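Local coordinates for Bd3460 (Bdellovibrio bacteriovorus, PDB 5CEC), which is an ankyrin-repeat immunity protein that binds the predatory endopeptidase Bd3459 and probably protects the predator from its own enzyme during cell invasion, at residues L163-F169 and D189-K195. Coordinates in Å, arbitrary orientation, origin at the centre of the assembly. Residue numbers count along the deposited sequence, not the author numbering.
Sequences LGETALF and DLKLKNK
Start with the backbone: 163-169 bends at Leu163-Gly164, runs extended through Glu165 and Thr166, the N-cap, and enters the helix at Ala167, while 189-195 has no regular structure. The two segments come closest, by CA atoms, at Gly164 and Asn194 (4.1 Å), and spread to 8.1 Å between the CA atoms of Leu168 and Leu190. Gly164 has positive phi (82°), and a CB there would clash with Lys195 N.

Two hydrogen bonds join the segments: Lys195 N to Leu163 O (3.0 Å, nearly linear) and Asn194 ND2 to Glu165 OE2 (2.9 Å); Glu165 also forms a salt bridge with Arg173. Asn194 CA adds a CA-H...O contact to Gly164 O at 3.4 Å. One water bridges Gly164 O and Lys193 O, another Thr166 OG1 and Asp189 O. Asp189 OD1 accepts from Lys191 N (3.0 Å), an Asx turn.

Phe169 (m) sets its ring edge against Leu192 O, 3.6 Å from CZ. Among the apolar contacts, Phe169 CE1 lies 4.4 Å from Leu192 CB, Thr166 CG2 meets Leu192 CD1 at 3.8 Å, and Leu168 (chi1 t, chi2 p) brings CD2 to Leu190 CD2 at 4.1 Å. Together they join the start of a repeat's first helix to the loop following its second, helix 177-185, as in the helix-turn-helix-loop unit of the ankyrin fold.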
loop_
_atom_site.group_PDB
_atom_site.type_symbol
_atom_site.label_atom_id
_atom_site.label_comp_id
_atom_site.label_asym_id
_atom_site.label_seq_id
_atom_site.Cartn_x
_atom_site.Cartn_y
_atom_site.Cartn_z
ATOM N N LEU B 163 10.671 19.683 -23.210
ATOM C CA LEU B 163 11.815 20.489 -22.798
ATOM C C LEU B 163 13.138 20.057 -23.445
ATOM O O LEU B 163 14.185 20.588 -23.130
ATOM C CB LEU B 163 11.915 20.473 -21.272
ATOM C CG LEU B 163 10.627 20.869 -20.524
ATOM C CD1 LEU B 163 10.841 20.850 -19.015
ATOM C CD2 LEU B 163 10.133 22.229 -20.990
ATOM N N GLY B 164 13.082 19.104 -24.356
ATOM C CA GLY B 164 14.248 18.608 -25.043
ATOM C C GLY B 164 15.056 17.585 -24.294
ATOM O O GLY B 164 16.215 17.390 -24.635
ATOM N N GLU B 165 14.460 16.960 -23.274
ATOM C CA GLU B 165 15.193 16.017 -22.436
ATOM C C GLU B 165 14.732 14.598 -22.689
ATOM O O GLU B 165 13.544 14.340 -22.889
ATOM C CB GLU B 165 14.985 16.383 -20.954
ATOM C CG GLU B 165 15.654 17.700 -20.617
ATOM C CD GLU B 165 15.720 18.025 -19.135
ATOM O OE1 GLU B 165 15.100 17.304 -18.314
ATOM O OE2 GLU B 165 16.380 19.026 -18.796
ATOM N N THR B 166 15.693 13.679 -22.667
ATOM C CA THR B 166 15.466 12.245 -22.696
ATOM C C THR B 166 15.631 11.662 -21.299
ATOM O O THR B 166 15.948 12.360 -20.320
ATOM C CB THR B 166 16.476 11.605 -23.647
ATOM O OG1 THR B 166 17.779 11.897 -23.143
ATOM C CG2 THR B 166 16.326 12.165 -25.048
ATOM N N ALA B 167 15.401 10.364 -21.196
ATOM C CA ALA B 167 15.566 9.639 -19.920
ATOM C C ALA B 167 16.923 9.829 -19.295
ATOM O O ALA B 167 17.039 9.874 -18.073
ATOM C CB ALA B 167 15.286 8.165 -20.113
ATOM N N LEU B 168 17.957 9.949 -20.132
ATOM C CA LEU B 168 19.304 10.190 -19.609
ATOM C C LEU B 168 19.357 11.413 -18.704
ATOM O O LEU B 168 20.088 11.413 -17.720
ATOM C CB LEU B 168 20.307 10.306 -20.760
ATOM C CG LEU B 168 21.777 10.255 -20.329
ATOM C CD1 LEU B 168 22.167 8.858 -19.861
ATOM C CD2 LEU B 168 22.674 10.625 -21.487
ATOM N N PHE B 169 18.611 12.451 -19.056
ATOM C CA PHE B 169 18.572 13.680 -18.251
ATOM C C PHE B 169 17.875 13.443 -16.913
ATOM O O PHE B 169 18.314 13.940 -15.865
ATOM C CB PHE B 169 17.815 14.781 -19.014
ATOM C CG PHE B 169 18.584 15.379 -20.144
ATOM C CD1 PHE B 169 18.821 14.689 -21.328
ATOM C CD2 PHE B 169 19.070 16.661 -20.037
ATOM C CE1 PHE B 169 19.520 15.283 -22.345
ATOM C CE2 PHE B 169 19.772 17.258 -21.050
ATOM C CZ PHE B 169 19.990 16.577 -22.221
ATOM N N ASP B 189 21.964 8.337 -26.519
ATOM C CA ASP B 189 22.891 9.292 -27.143
ATOM C C ASP B 189 23.398 10.164 -26.005
ATOM O O ASP B 189 22.596 10.624 -25.216
ATOM C CB ASP B 189 22.123 10.089 -28.211
ATOM C CG ASP B 189 22.993 11.062 -29.029
ATOM O OD1 ASP B 189 24.092 11.487 -28.595
ATOM O OD2 ASP B 189 22.513 11.443 -30.138
ATOM N N LEU B 190 24.704 10.377 -25.931
ATOM C CA LEU B 190 25.345 11.174 -24.862
ATOM C C LEU B 190 25.463 12.660 -25.146
ATOM O O LEU B 190 25.653 13.457 -24.209
ATOM C CB LEU B 190 26.761 10.639 -24.618
ATOM C CG LEU B 190 26.801 9.198 -24.139
ATOM C CD1 LEU B 190 28.225 8.637 -24.197
ATOM C CD2 LEU B 190 26.209 9.048 -22.735
ATOM N N LYS B 191 25.315 13.055 -26.410
ATOM C CA LYS B 191 25.624 14.430 -26.833
ATOM C C LYS B 191 24.404 15.338 -26.968
ATOM O O LYS B 191 24.538 16.487 -27.384
ATOM C CB LYS B 191 26.393 14.446 -28.161
ATOM C CG LYS B 191 27.821 13.903 -28.011
ATOM C CD LYS B 191 28.708 14.213 -29.213
ATOM C CE LYS B 191 29.107 15.684 -29.353
ATOM N NZ LYS B 191 30.149 16.105 -28.376
ATOM N N LEU B 192 23.223 14.853 -26.621
ATOM C CA LEU B 192 22.029 15.677 -26.808
ATOM C C LEU B 192 22.045 16.862 -25.862
ATOM O O LEU B 192 22.533 16.771 -24.736
ATOM C CB LEU B 192 20.758 14.857 -26.587
ATOM C CG LEU B 192 20.590 13.674 -27.545
ATOM C CD1 LEU B 192 19.381 12.833 -27.186
ATOM C CD2 LEU B 192 20.435 14.187 -28.970
ATOM N N LYS B 193 21.471 17.957 -26.319
ATOM C CA LYS B 193 21.249 19.114 -25.477
ATOM C C LYS B 193 19.755 19.400 -25.396
ATOM O O LYS B 193 19.030 19.252 -26.382
ATOM C CB LYS B 193 21.968 20.309 -26.081
ATOM C CG LYS B 193 23.480 20.230 -25.941
ATOM C CD LYS B 193 24.172 21.437 -26.529
ATOM C CE LYS B 193 25.653 21.385 -26.191
ATOM N NZ LYS B 193 26.385 22.549 -26.744
ATOM N N ASN B 194 19.297 19.811 -24.215
ATOM C CA ASN B 194 17.922 20.221 -24.025
ATOM C C ASN B 194 17.698 21.624 -24.568
ATOM O O ASN B 194 18.602 22.239 -25.149
ATOM C CB ASN B 194 17.494 20.063 -22.549
ATOM C CG ASN B 194 18.169 21.049 -21.620
ATOM O OD1 ASN B 194 18.767 22.028 -22.055
ATOM N ND2 ASN B 194 18.067 20.787 -20.324
ATOM N N LYS B 195 16.472 22.120 -24.397
ATOM C CA LYS B 195 16.107 23.415 -24.962
ATOM C C LYS B 195 16.777 24.618 -24.253
ATOM O O LYS B 195 16.780 25.734 -24.803
ATOM C CB LYS B 195 14.580 23.560 -25.067
ATOM C CG LYS B 195 14.006 22.744 -26.218
ATOM C CD LYS B 195 12.496 22.670 -26.277
ATOM C CE LYS B 195 12.065 21.823 -27.474
ATOM N NZ LYS B 195 10.564 21.733 -27.574
HETATM O O HOH W 1 17.635 16.771 -26.906
HETATM O O HOH W 2 19.648 10.195 -24.535
#